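Local coordinates for putative fumarylacetoacetate hydrolase family protein (PDB 3S52) that is of unknown function but belongs to the fumarylacetoacetate hydrolase family, with a mixed beta-sheet core and two copies in the assembly, at residues Thr52-Ile57 with Asp128-Ser134; Ala95-Tyr99 with Ile137-Phe142; His72-Leu76 with Leu150-Ile154; Ser27-Ile33 with Asn163-Thr169; Thr82-Ala87 with Ser179-Arg185. All blocks are in the same frame, centred on the assembly; numbering follows the deposited sequence.

Contact 1: residues Thr52-Ile57 with Asp128-Ser134; sequences TALCDI and DGSCPIS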
# COMPACT_ATOMS: atom_id res chain seq x y z
N THR A 52 -2.60 -2.93 -8.33
CA THR A 52 -3.56 -2.23 -9.17
C THR A 52 -3.10 -0.84 -9.66
O THR A 52 -3.74 -0.25 -10.53
CB THR A 52 -4.92 -2.09 -8.47
OG1 THR A 52 -4.72 -1.71 -7.10
CG2 THR A 52 -5.68 -3.41 -8.53
N ALA A 53 -2.03 -0.31 -9.08
CA ALA A 53 -1.49 0.98 -9.54
C ALA A 53 -0.64 0.79 -10.80
O ALA A 53 -0.51 1.69 -11.63
CB ALA A 53 -0.66 1.61 -8.43
N LEU A 54 -0.05 -0.39 -10.92
CA LEU A 54 0.94 -0.65 -11.96
C LEU A 54 0.35 -0.85 -13.35
O LEU A 54 -0.66 -1.53 -13.50
CB LEU A 54 1.78 -1.87 -11.58
CG LEU A 54 2.86 -1.61 -10.53
CD1 LEU A 54 3.24 -2.91 -9.80
CD2 LEU A 54 4.08 -0.95 -11.16
N CYS A 55 1.00 -0.27 -14.35
CA CYS A 55 0.62 -0.47 -15.75
C CYS A 55 1.80 -0.22 -16.69
O CYS A 55 2.83 0.31 -16.27
CB CYS A 55 -0.59 0.40 -16.13
SG CYS A 55 -0.38 2.15 -15.79
N ASP A 56 1.65 -0.63 -17.94
CA ASP A 56 2.73 -0.52 -18.92
C ASP A 56 2.77 0.93 -19.44
O ASP A 56 1.85 1.40 -20.11
CB ASP A 56 2.45 -1.50 -20.05
CG ASP A 56 3.49 -1.46 -21.16
OD1 ASP A 56 4.36 -0.57 -21.17
OD2 ASP A 56 3.42 -2.34 -22.05
N ILE A 57 3.85 1.64 -19.15
CA ILE A 57 3.98 3.03 -19.57
C ILE A 57 3.92 3.19 -21.09
O ILE A 57 3.55 4.24 -21.61
CB ILE A 57 5.25 3.69 -18.99
CG1 ILE A 57 5.07 5.21 -18.87
CG2 ILE A 57 6.50 3.29 -19.78
CD1 ILE A 57 6.04 5.84 -17.86
N ASP A 128 -5.90 3.46 -9.01
CA ASP A 128 -5.66 2.60 -10.17
C ASP A 128 -4.84 3.32 -11.22
O ASP A 128 -5.13 4.46 -11.56
CB ASP A 128 -6.97 2.17 -10.83
CG ASP A 128 -7.74 1.16 -10.01
OD1 ASP A 128 -7.20 0.69 -8.98
OD2 ASP A 128 -8.88 0.83 -10.41
N GLY A 129 -3.81 2.65 -11.72
CA GLY A 129 -2.99 3.19 -12.79
C GLY A 129 -2.06 4.31 -12.37
O GLY A 129 -1.52 5.01 -13.23
N SER A 130 -1.82 4.48 -11.07
CA SER A 130 -0.99 5.61 -10.62
C SER A 130 0.51 5.35 -10.76
O SER A 130 1.34 6.13 -10.28
CB SER A 130 -1.28 5.97 -9.17
OG SER A 130 -0.88 4.91 -8.34
N CYS A 131 0.87 4.20 -11.33
CA CYS A 131 2.28 3.87 -11.49
C CYS A 131 2.57 3.21 -12.84
O CYS A 131 2.87 2.02 -12.92
CB CYS A 131 2.78 3.01 -10.33
SG CYS A 131 4.59 2.79 -10.31
N PRO A 132 2.48 3.99 -13.92
CA PRO A 132 2.96 3.59 -15.25
C PRO A 132 4.45 3.36 -15.17
O PRO A 132 5.17 4.23 -14.67
CB PRO A 132 2.72 4.85 -16.10
CG PRO A 132 1.75 5.67 -15.33
CD PRO A 132 2.00 5.38 -13.89
N ILE A 133 4.92 2.23 -15.69
CA ILE A 133 6.32 1.88 -15.58
C ILE A 133 6.85 1.22 -16.85
O ILE A 133 6.10 0.56 -17.58
CB ILE A 133 6.55 0.95 -14.36
CG1 ILE A 133 8.03 0.68 -14.14
CG2 ILE A 133 5.80 -0.34 -14.53
CD1 ILE A 133 8.33 0.23 -12.70
N SER A 134 8.14 1.43 -17.12
CA SER A 134 8.84 0.87 -18.27
C SER A 134 9.22 -0.60 -18.03
O SER A 134 9.01 -1.16 -16.96
CB SER A 134 10.13 1.66 -18.52
OG SER A 134 11.09 1.43 -17.48
O HOH W 1 -5.20 0.76 -6.91
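Leu54 and Ile133 lie side by side and point the same way, their branches meeting at Leu54 CD2 and Ile133 CG2, 3.8 Å apart. The same CD2 also reaches Cys131, whose SG is 3.9 Å away, on the face that Leu54 and Cys131 share. On the other face, Cys55 SG sits against the backbone end of the Pro132 ring, 3.7 Å from Pro132 CA; chi1 of 54° tucks the sulfur between the backbone N and carbonyl carbon of Cys55. Ile57 crosses that proline at about a right angle and lays its CG1 3.7 Å from Pro132 CB.

Under the side chains runs a short parallel beta ladder. Both backbone polar atoms of Cys55 are used: its N donates to Cys131 O, and its O accepts from Ile133 N at 2.9 Å, nearly along the C=O axis. The bond from Ile57 N to Ile133 O is almost straight at 175°, although the donor stands above the carbonyl plane. At the other end a water links Thr52 OG1 to Asp128 OD1, while Asp128 OD2 makes a salt bridge to Lys85 and a hydrogen bond to Thr183, both of the second subunit.

Strand 131-138 lies between strands 54-56 and 96-107 in the mixed sheet. Leu103 and Leu105 of 96-107 cover Pro132, and Leu54, Cys131 and Ile133 pack on strand 189-191.

Contact 2: residues Ala95-Tyr99 with Ile137-Phe142; sequences AIAGY and IPVAEF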
# COMPACT_ATOMS: atom_id res chain seq x y z
N ALA A 95 20.78 -8.04 -4.42
CA ALA A 95 19.40 -8.45 -4.66
C ALA A 95 18.75 -7.71 -5.84
O ALA A 95 17.64 -8.06 -6.26
CB ALA A 95 18.56 -8.25 -3.38
N ILE A 96 19.41 -6.69 -6.35
CA ILE A 96 18.79 -5.86 -7.38
C ILE A 96 18.84 -6.55 -8.76
O ILE A 96 19.90 -6.98 -9.21
CB ILE A 96 19.40 -4.45 -7.40
CG1 ILE A 96 19.07 -3.74 -6.08
CG2 ILE A 96 18.88 -3.65 -8.58
CD1 ILE A 96 19.75 -2.39 -5.87
N ALA A 97 17.66 -6.74 -9.36
CA ALA A 97 17.55 -7.40 -10.66
C ALA A 97 17.72 -6.49 -11.88
O ALA A 97 18.30 -6.88 -12.88
CB ALA A 97 16.27 -8.22 -10.76
N GLY A 98 17.19 -5.28 -11.82
CA GLY A 98 17.25 -4.40 -12.97
C GLY A 98 16.71 -3.03 -12.65
O GLY A 98 16.20 -2.79 -11.56
N TYR A 99 16.82 -2.12 -13.61
CA TYR A 99 16.34 -0.78 -13.38
C TYR A 99 15.38 -0.31 -14.47
O TYR A 99 15.47 -0.74 -15.61
CB TYR A 99 17.53 0.18 -13.30
CG TYR A 99 18.49 -0.14 -12.18
CD1 TYR A 99 18.22 0.24 -10.88
CD2 TYR A 99 19.68 -0.82 -12.43
CE1 TYR A 99 19.11 -0.04 -9.85
CE2 TYR A 99 20.57 -1.11 -11.41
CZ TYR A 99 20.28 -0.71 -10.12
OH TYR A 99 21.14 -0.98 -9.09
N ILE A 137 15.90 -2.82 -17.39
CA ILE A 137 17.24 -3.00 -17.95
C ILE A 137 18.12 -3.84 -17.03
O ILE A 137 18.13 -3.62 -15.83
CB ILE A 137 17.91 -1.64 -18.13
CG1 ILE A 137 17.06 -0.76 -19.06
CG2 ILE A 137 19.33 -1.80 -18.67
CD1 ILE A 137 17.37 0.71 -18.94
N PRO A 138 18.86 -4.81 -17.59
CA PRO A 138 19.66 -5.66 -16.70
C PRO A 138 20.66 -4.86 -15.89
O PRO A 138 21.23 -3.87 -16.37
CB PRO A 138 20.38 -6.61 -17.68
CG PRO A 138 19.49 -6.64 -18.89
CD PRO A 138 18.96 -5.24 -19.00
N VAL A 139 20.89 -5.28 -14.66
CA VAL A 139 21.93 -4.69 -13.84
C VAL A 139 23.26 -4.58 -14.61
O VAL A 139 23.95 -3.55 -14.55
CB VAL A 139 22.15 -5.50 -12.57
CG1 VAL A 139 23.40 -5.04 -11.84
CG2 VAL A 139 20.94 -5.37 -11.68
N ALA A 140 23.61 -5.63 -15.35
CA ALA A 140 24.87 -5.69 -16.11
C ALA A 140 25.03 -4.62 -17.20
O ALA A 140 26.15 -4.23 -17.52
CB ALA A 140 25.06 -7.07 -16.72
N GLU A 141 23.93 -4.17 -17.81
CA GLU A 141 24.02 -3.15 -18.85
C GLU A 141 23.72 -1.74 -18.35
O GLU A 141 23.87 -0.77 -19.10
CB GLU A 141 23.05 -3.49 -20.00
CG GLU A 141 23.19 -4.90 -20.56
CD GLU A 141 24.56 -5.15 -21.20
OE1 GLU A 141 25.20 -4.17 -21.67
OE2 GLU A 141 25.01 -6.32 -21.25
N PHE A 142 23.29 -1.60 -17.09
CA PHE A 142 22.75 -0.32 -16.65
C PHE A 142 23.80 0.71 -16.21
O PHE A 142 23.57 1.91 -16.28
CB PHE A 142 21.67 -0.49 -15.57
CG PHE A 142 20.88 0.77 -15.30
CD1 PHE A 142 21.09 1.51 -14.15
CD2 PHE A 142 19.97 1.24 -16.23
CE1 PHE A 142 20.37 2.68 -13.91
CE2 PHE A 142 19.27 2.39 -16.02
CZ PHE A 142 19.46 3.12 -14.85
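Tyr99 and Ile137 form an antiparallel hydrogen-bonded pair, Tyr99 N giving to Ile137 O at 3.0 Å and Ile137 N giving to Tyr99 O in an almost straight bond (178°). One step along, Gly98 faces Pro138 as a non-hydrogen-bonded pair, and Gly98 CA packs 3.1 Å from Ile137 O.

Beyond the strand the chain turns into a short, weakly bonded helix that brings Phe142 back beside Tyr99. With CG anti to the backbone N (chi1 -168°), the Phe142 ring offers one face to Tyr99 CB, which stands 3.6 Å from the ring centroid and almost on its normal: a CH-pi contact. The two rings are inclined by 30° and slid apart with little overlap, and they come closest at Tyr99 CD2 and Phe142 CD1, 3.2 Å apart. Val139 approaches the tyrosine ring obliquely; its CG2 lies 3.1 Å from Ile96 O, close also to Ala97 O, and meets Ile96 CG2 at 4.1 Å.

The chemistry is thus divided: two backbone bonds fix the strand pairing, whereas the turn from strand to helix is held against strand 96-107 by apolar and CH-pi contacts, without a side-chain hydrogen bond or charge pair between the segments.

Contact 3: residues His72-Leu76 with Leu150-Ile154; sequences HEIEL and LSLTI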
# COMPACT_ATOMS: atom_id res chain seq x y z
N HIS A 72 2.67 14.53 -12.90
CA HIS A 72 3.72 13.56 -13.20
C HIS A 72 4.87 13.66 -12.16
O HIS A 72 5.22 14.76 -11.73
CB HIS A 72 4.26 13.78 -14.62
CG HIS A 72 4.75 15.18 -14.88
ND1 HIS A 72 5.97 15.64 -14.43
CD2 HIS A 72 4.18 16.22 -15.54
CE1 HIS A 72 6.13 16.90 -14.79
NE2 HIS A 72 5.06 17.28 -15.47
N GLU A 73 5.40 12.52 -11.71
CA GLU A 73 6.67 12.54 -11.00
C GLU A 73 7.56 11.43 -11.53
O GLU A 73 7.42 10.28 -11.11
CB GLU A 73 6.42 12.33 -9.50
CG GLU A 73 5.26 13.15 -8.98
CD GLU A 73 5.18 13.16 -7.46
OE1 GLU A 73 5.62 12.17 -6.83
OE2 GLU A 73 4.67 14.17 -6.91
N ILE A 74 8.54 11.78 -12.35
CA ILE A 74 9.41 10.76 -12.96
C ILE A 74 10.40 10.25 -11.91
O ILE A 74 10.84 11.02 -11.04
CB ILE A 74 10.15 11.30 -14.22
CG1 ILE A 74 10.82 10.15 -14.98
CG2 ILE A 74 11.18 12.33 -13.85
CD1 ILE A 74 11.56 10.60 -16.24
N GLU A 75 10.70 8.96 -11.95
CA GLU A 75 11.53 8.33 -10.92
C GLU A 75 12.24 7.11 -11.46
O GLU A 75 11.72 6.41 -12.33
CB GLU A 75 10.66 7.91 -9.70
CG GLU A 75 9.72 9.02 -9.20
CD GLU A 75 9.21 8.83 -7.78
OE1 GLU A 75 9.68 7.90 -7.10
OE2 GLU A 75 8.34 9.63 -7.33
N LEU A 76 13.42 6.85 -10.92
CA LEU A 76 14.14 5.61 -11.18
C LEU A 76 13.43 4.48 -10.42
O LEU A 76 13.16 4.62 -9.22
CB LEU A 76 15.60 5.72 -10.72
CG LEU A 76 16.37 4.41 -10.90
CD1 LEU A 76 16.66 4.17 -12.36
CD2 LEU A 76 17.67 4.41 -10.08
N LEU A 150 17.40 11.06 -15.79
CA LEU A 150 15.97 10.91 -16.01
C LEU A 150 15.46 12.19 -16.66
O LEU A 150 15.77 13.28 -16.19
CB LEU A 150 15.25 10.77 -14.67
CG LEU A 150 15.62 9.67 -13.70
CD1 LEU A 150 15.16 10.03 -12.30
CD2 LEU A 150 15.00 8.37 -14.16
N SER A 151 14.65 12.06 -17.70
CA SER A 151 14.09 13.24 -18.32
C SER A 151 12.67 12.97 -18.77
O SER A 151 12.33 11.86 -19.19
CB SER A 151 14.94 13.71 -19.49
OG SER A 151 14.99 12.72 -20.50
N LEU A 152 11.82 13.98 -18.64
CA LEU A 152 10.44 13.84 -19.05
C LEU A 152 10.16 15.06 -19.87
O LEU A 152 10.36 16.17 -19.41
CB LEU A 152 9.51 13.84 -17.84
CG LEU A 152 8.02 13.93 -18.17
CD1 LEU A 152 7.61 12.72 -19.02
CD2 LEU A 152 7.18 14.00 -16.90
N THR A 153 9.72 14.82 -21.11
CA THR A 153 9.35 15.87 -22.04
C THR A 153 7.85 15.72 -22.28
O THR A 153 7.38 14.62 -22.54
CB THR A 153 10.10 15.71 -23.38
OG1 THR A 153 11.51 15.90 -23.16
CG2 THR A 153 9.64 16.71 -24.39
N ILE A 154 7.11 16.81 -22.14
CA ILE A 154 5.68 16.79 -22.41
C ILE A 154 5.35 17.82 -23.48
O ILE A 154 5.67 19.00 -23.33
CB ILE A 154 4.88 17.05 -21.12
CG1 ILE A 154 5.05 15.89 -20.15
CG2 ILE A 154 3.40 17.22 -21.43
CD1 ILE A 154 4.23 16.04 -18.89
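Leu152 CD2 lies over one face of the His72 imidazole in a CH-pi contact, 3.5 Å from the ring centroid and offset toward the rim, so that its nearest ring atom is His72 ND1 at 3.2 Å. Chi1 of 55° places the histidine CG between the backbone N and the carbonyl carbon and sets the ring against Leu152. Ile154 points against His72 from the opposing strand and meets the ring obliquely, its CD1 3.4 Å from His72 CD2.

The remaining side-chain contacts are aliphatic. Ile74, extended through both torsions, drives CD1 between Leu150 CB and Leu152 CB, at 4.0 and 4.2 Å, and brings that methyl to 3.3 Å from Ser151 O. Leu150 spreads its two methyls beneath the Glu75-Leu76 peptide, and Leu150 CD2 also meets Leu76 CB at 4.4 Å.

Polar bonding runs elsewhere: no hydrogen bond joins the segments. Gln160 OE1 takes up both His72 ND1 and Ile74 N, while Glu75, on the far side of its strand, has OE1 bonded to Gly193 N.

The axes of 74-76 and 150-154 pass 7.4 Å apart at 156°; the strands belong to different sheets and meet through side chains. Here strand 70-80 of the mixed sheet lies on strand 149-154 of the four-stranded antiparallel sheet, a face-to-face beta packing that forms part of the buried interior of this family domain.

Contact 4: residues Ser27-Ile33 with Asn163-Thr169; sequences SNYAEHI and NTRDMIT. With SO4 (sulfate ion), chain E.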
# COMPACT_ATOMS: atom_id res chain seq x y z
N SER A 27 10.00 13.08 -0.95
CA SER A 27 10.98 14.06 -0.51
C SER A 27 12.40 13.53 -0.59
O SER A 27 13.14 13.70 0.36
CB SER A 27 10.72 14.48 0.94
OG SER A 27 9.38 14.90 1.12
N ASN A 28 12.77 12.88 -1.69
CA ASN A 28 14.15 12.39 -1.84
C ASN A 28 15.13 13.23 -2.71
O ASN A 28 16.26 12.82 -2.94
CB ASN A 28 14.17 10.90 -2.20
CG ASN A 28 15.44 10.20 -1.73
OD1 ASN A 28 15.98 10.50 -0.67
ND2 ASN A 28 15.90 9.23 -2.52
N TYR A 29 14.67 14.37 -3.22
CA TYR A 29 15.53 15.31 -3.94
C TYR A 29 15.29 16.72 -3.38
O TYR A 29 14.14 17.17 -3.30
CB TYR A 29 15.19 15.33 -5.44
CG TYR A 29 15.58 14.11 -6.22
CD1 TYR A 29 14.90 12.91 -6.06
CD2 TYR A 29 16.63 14.14 -7.14
CE1 TYR A 29 15.26 11.77 -6.79
CE2 TYR A 29 16.99 13.01 -7.86
CZ TYR A 29 16.28 11.83 -7.68
OH TYR A 29 16.61 10.70 -8.39
N ALA A 30 16.36 17.42 -3.02
CA ALA A 30 16.23 18.72 -2.36
C ALA A 30 15.44 19.76 -3.15
O ALA A 30 14.63 20.49 -2.58
CB ALA A 30 17.60 19.27 -1.97
N GLU A 31 15.66 19.83 -4.46
CA GLU A 31 14.95 20.79 -5.29
C GLU A 31 13.45 20.47 -5.39
O GLU A 31 12.64 21.37 -5.59
CB GLU A 31 15.61 20.94 -6.66
CG GLU A 31 16.95 21.66 -6.58
CD GLU A 31 17.64 21.83 -7.93
OE1 GLU A 31 18.23 20.84 -8.44
OE2 GLU A 31 17.60 22.96 -8.48
N HIS A 32 13.09 19.20 -5.26
CA HIS A 32 11.68 18.83 -5.24
C HIS A 32 11.07 19.20 -3.89
O HIS A 32 9.94 19.73 -3.82
CB HIS A 32 11.48 17.35 -5.53
CG HIS A 32 10.06 16.91 -5.36
ND1 HIS A 32 9.02 17.49 -6.05
CD2 HIS A 32 9.51 15.97 -4.55
CE1 HIS A 32 7.89 16.92 -5.69
NE2 HIS A 32 8.15 15.99 -4.78
N ILE A 33 11.79 18.95 -2.81
CA ILE A 33 11.33 19.38 -1.51
C ILE A 33 11.04 20.89 -1.49
O ILE A 33 10.07 21.34 -0.89
CB ILE A 33 12.31 19.03 -0.41
CG1 ILE A 33 12.42 17.51 -0.26
CG2 ILE A 33 11.83 19.64 0.90
CD1 ILE A 33 13.43 17.08 0.80
N ASN A 163 19.15 13.72 -12.18
CA ASN A 163 20.10 12.63 -12.11
C ASN A 163 20.07 12.06 -10.71
O ASN A 163 20.00 12.81 -9.73
CB ASN A 163 21.49 13.11 -12.49
CG ASN A 163 22.48 11.98 -12.63
OD1 ASN A 163 22.97 11.44 -11.64
ND2 ASN A 163 22.79 11.59 -13.88
N THR A 164 20.11 10.73 -10.61
CA THR A 164 20.01 10.07 -9.30
C THR A 164 21.16 10.40 -8.35
O THR A 164 21.10 10.06 -7.16
CB THR A 164 19.86 8.55 -9.44
OG1 THR A 164 21.02 8.01 -10.08
CG2 THR A 164 18.62 8.22 -10.26
N ARG A 165 22.21 11.05 -8.85
CA ARG A 165 23.28 11.47 -7.95
C ARG A 165 22.75 12.47 -6.92
O ARG A 165 23.37 12.71 -5.88
CB ARG A 165 24.47 12.07 -8.71
CG ARG A 165 24.22 13.45 -9.30
CD ARG A 165 25.51 14.07 -9.87
NE ARG A 165 26.09 13.25 -10.92
CZ ARG A 165 25.69 13.26 -12.19
NH1 ARG A 165 24.71 14.06 -12.59
NH2 ARG A 165 26.28 12.47 -13.07
N ASP A 166 21.58 13.06 -7.20
CA ASP A 166 21.04 14.08 -6.32
C ASP A 166 20.12 13.49 -5.24
O ASP A 166 19.60 14.22 -4.41
CB ASP A 166 20.34 15.18 -7.13
CG ASP A 166 21.33 16.03 -7.94
OD1 ASP A 166 22.50 16.15 -7.52
OD2 ASP A 166 20.95 16.55 -9.01
N MSE A 167 19.93 12.18 -5.25
CA MSE A 167 19.15 11.54 -4.19
C MSE A 167 19.70 11.91 -2.82
O MSE A 167 20.91 11.87 -2.61
CB MSE A 167 19.13 10.01 -4.34
CG MSE A 167 18.24 9.55 -5.47
SE MSE A 167 18.21 7.62 -5.74
CE MSE A 167 17.23 7.59 -7.39
N ILE A 168 18.81 12.27 -1.90
CA ILE A 168 19.19 12.56 -0.52
C ILE A 168 19.55 11.27 0.20
O ILE A 168 20.58 11.19 0.86
CB ILE A 168 18.07 13.32 0.24
CG1 ILE A 168 17.95 14.76 -0.28
CG2 ILE A 168 18.32 13.29 1.74
CD1 ILE A 168 16.69 15.49 0.20
N THR A 169 18.71 10.25 0.07
CA THR A 169 19.08 8.92 0.56
C THR A 169 19.34 8.04 -0.67
O THR A 169 18.43 7.80 -1.45
CB THR A 169 17.96 8.30 1.43
OG1 THR A 169 17.54 9.24 2.43
CG2 THR A 169 18.47 7.01 2.13
S SO4 E . 6.38 13.71 -2.62
O1 SO4 E . 5.89 14.64 -3.63
O2 SO4 E . 5.89 12.37 -2.91
O3 SO4 E . 7.85 13.68 -2.61
O4 SO4 E . 5.88 14.15 -1.31
O HOH W 2 15.17 10.40 1.79
O HOH W 3 18.98 16.77 -3.67
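Asn28 grips Thr169 with both ends of its amide: Thr169 N donates to Asn28 OD1 at 2.8 Å, and Asn28 ND2 returns a bond to Thr169 O, which lies in the amide plane. CG anti to the backbone N (chi1 -152°) carries the amide there, while Asn28 O takes Ile168 N at 2.8 Å. Next to it, Tyr29 has Met167 N over one ring face and Asn163 O at its edge; its OH is 3.3 Å from CE of Met167, a selenomethionine.

Tyr29 is also the N-cap residue of helix 30-35, and its carbonyl accepts from Ile33 N. Ile168 CD1 packs across this first turn, against Ile33 CD1 at 3.7 Å. Further out, a water bridges Ala30 N and Asp166 O, and an Asx turn from Asn163 OD1 to Arg165 N shapes the loop. Asn28 ND2 also bonds Thr192 O. On the helix side, Ser27 N and His32 NE2 bind a sulfate ion, probably from the crystallisation liquor, that Lys125 also reaches, with Glu35 holding His32 ND1.

Contact 5: residues Thr82-Ala87 with Ser179-Arg185; sequences TPLKQA and SRFFTLR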
# COMPACT_ATOMS: atom_id res chain seq x y z
N THR A 82 15.56 -10.77 -5.31
CA THR A 82 15.76 -11.69 -4.19
C THR A 82 15.11 -11.07 -2.97
O THR A 82 15.31 -9.89 -2.72
CB THR A 82 17.27 -11.85 -3.89
OG1 THR A 82 17.96 -12.27 -5.07
CG2 THR A 82 17.50 -12.86 -2.77
N PRO A 83 14.40 -11.87 -2.16
CA PRO A 83 13.65 -11.23 -1.07
C PRO A 83 14.55 -10.57 -0.05
O PRO A 83 15.65 -11.05 0.26
CB PRO A 83 12.85 -12.39 -0.46
CG PRO A 83 13.61 -13.64 -0.86
CD PRO A 83 14.19 -13.33 -2.21
N LEU A 84 14.10 -9.44 0.47
CA LEU A 84 14.88 -8.69 1.45
C LEU A 84 14.04 -8.39 2.69
O LEU A 84 12.94 -7.84 2.58
CB LEU A 84 15.37 -7.39 0.85
CG LEU A 84 16.31 -7.52 -0.34
CD1 LEU A 84 16.35 -6.20 -1.13
CD2 LEU A 84 17.71 -7.95 0.13
N LYS A 85 14.56 -8.76 3.86
CA LYS A 85 13.91 -8.39 5.12
C LYS A 85 15.00 -8.01 6.12
O LYS A 85 15.88 -8.81 6.40
CB LYS A 85 13.07 -9.54 5.65
CG LYS A 85 12.36 -9.22 6.96
CD LYS A 85 11.59 -10.42 7.49
CE LYS A 85 11.04 -10.17 8.90
NZ LYS A 85 10.09 -9.01 8.94
N GLN A 86 14.93 -6.79 6.65
CA GLN A 86 15.97 -6.32 7.57
C GLN A 86 17.34 -6.59 6.97
O GLN A 86 18.20 -7.17 7.62
CB GLN A 86 15.84 -7.02 8.93
CG GLN A 86 14.57 -6.63 9.69
CD GLN A 86 14.30 -7.55 10.87
OE1 GLN A 86 15.02 -8.53 11.09
NE2 GLN A 86 13.26 -7.25 11.64
N ALA A 87 17.53 -6.18 5.72
CA ALA A 87 18.72 -6.56 4.97
C ALA A 87 19.84 -5.53 5.09
O ALA A 87 19.58 -4.33 5.14
CB ALA A 87 18.37 -6.78 3.51
N SER A 179 13.38 -2.20 4.01
CA SER A 179 13.26 -3.61 4.39
C SER A 179 13.16 -3.79 5.91
O SER A 179 12.88 -4.89 6.36
CB SER A 179 14.45 -4.42 3.86
OG SER A 179 15.61 -4.21 4.66
N ARG A 180 13.39 -2.73 6.69
CA ARG A 180 13.21 -2.84 8.14
C ARG A 180 11.73 -2.89 8.47
O ARG A 180 11.33 -3.47 9.46
CB ARG A 180 13.83 -1.64 8.88
CG ARG A 180 15.36 -1.58 8.85
CD ARG A 180 15.84 -0.36 9.66
NE ARG A 180 15.35 -0.42 11.04
CZ ARG A 180 15.18 0.63 11.83
NH1 ARG A 180 15.46 1.85 11.39
NH2 ARG A 180 14.73 0.46 13.06
N PHE A 181 10.93 -2.28 7.61
CA PHE A 181 9.48 -2.20 7.77
C PHE A 181 8.76 -3.26 6.94
O PHE A 181 7.85 -3.93 7.43
CB PHE A 181 8.93 -0.80 7.47
CG PHE A 181 9.36 0.23 8.47
CD1 PHE A 181 8.56 0.51 9.59
CD2 PHE A 181 10.57 0.90 8.33
CE1 PHE A 181 8.95 1.45 10.52
CE2 PHE A 181 10.97 1.84 9.26
CZ PHE A 181 10.16 2.12 10.36
N PHE A 182 9.09 -3.30 5.65
CA PHE A 182 8.40 -4.16 4.70
C PHE A 182 9.32 -5.23 4.10
O PHE A 182 10.41 -4.93 3.61
CB PHE A 182 7.77 -3.31 3.59
CG PHE A 182 7.21 -2.01 4.10
CD1 PHE A 182 6.09 -1.99 4.91
CD2 PHE A 182 7.80 -0.81 3.76
CE1 PHE A 182 5.57 -0.80 5.39
CE2 PHE A 182 7.28 0.39 4.24
CZ PHE A 182 6.17 0.38 5.06
N THR A 183 8.90 -6.49 4.16
CA THR A 183 9.60 -7.51 3.41
C THR A 183 9.44 -7.15 1.93
O THR A 183 8.33 -6.93 1.45
CB THR A 183 9.03 -8.92 3.67
OG1 THR A 183 9.43 -9.35 4.98
CG2 THR A 183 9.54 -9.93 2.62
N LEU A 184 10.55 -7.06 1.21
CA LEU A 184 10.49 -6.80 -0.22
C LEU A 184 10.67 -8.11 -0.97
O LEU A 184 11.76 -8.67 -0.99
CB LEU A 184 11.55 -5.78 -0.63
CG LEU A 184 11.60 -4.47 0.16
CD1 LEU A 184 12.63 -3.53 -0.44
CD2 LEU A 184 10.24 -3.81 0.22
N ARG A 185 9.59 -8.61 -1.56
CA ARG A 185 9.65 -9.91 -2.21
C ARG A 185 10.32 -9.76 -3.57
O ARG A 185 10.34 -8.67 -4.15
CB ARG A 185 8.24 -10.49 -2.36
CG ARG A 185 7.48 -10.70 -1.02
CD ARG A 185 6.42 -11.81 -1.16
NE ARG A 185 5.51 -11.93 -0.01
CZ ARG A 185 5.83 -12.51 1.14
NH1 ARG A 185 4.95 -12.60 2.12
NH2 ARG A 185 7.06 -12.99 1.32
O HOH W 4 12.48 -4.32 11.73
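The Gln86 amide, at the end of an extended chain, uses NE2 to bond a water that in turn donates to Arg180 O, and Gln86 CG lies 4.3 Å from Arg180 CA. The phenyl rings of 179-185 face away from 82-87: Phe182 carries CB of its neighbour Phe181 over the centre of one ring face, 3.7 Å above the plane, while Phe181 stacks on Phe67 of the second subunit.

Ser179 OG accepts from Ala87 N at 2.9 Å and 169°. With chi1 of 77° the hydroxyl sits over its own backbone, facing the turn at Gln86 and Ala87, and it is also bonded to Ser176 O. Gln86 N reaches Ser179 O at 2.8 Å from well above the carbonyl plane. Further along, Leu84 and Leu184 exchange two backbone bonds as a single antiparallel bridge. Beside that bridge the Lys85 chain crosses Thr183, its CD 3.5 Å from Thr183 OG1, and both polar ends turn to Asp128 of the second subunit. That shared carboxylate would favour a charged lysine. Arg185 makes a salt bridge to Glu51 of the second subunit.

The pairing ties the loop after strand 70-80 to the end of helix 171-181 and the chain that follows it. Leu84 and Leu184 both pack on Ile175 of that helix, and Leu84 also meets helix 89-95; Phe182 and Leu184 rest on strand 21-26.

Contacts 1, 2 and 3 all draw on the mixed sheet: contacts 1 and 2 share strand 131-138, with centres about 20 Å apart, and contact 3 joins strand 70-80 to the four-stranded sheet. Leu76 links contact 3 to Phe142 and Tyr99 of contact 2 and to Thr164 and Met167 of contact 4; the centres of contacts 3 and 4 are about 13 Å apart. Ala95 packs on Leu84, joining contact 2 to contact 5. Contact 4 spans the longest separation in sequence, and contacts 1, 2 and 3 all fall between its segments. Beside its strands, contact 1 meets the second subunit, Asp128 pairing with Lys85 and Thr183 of contact 5 in the other copy.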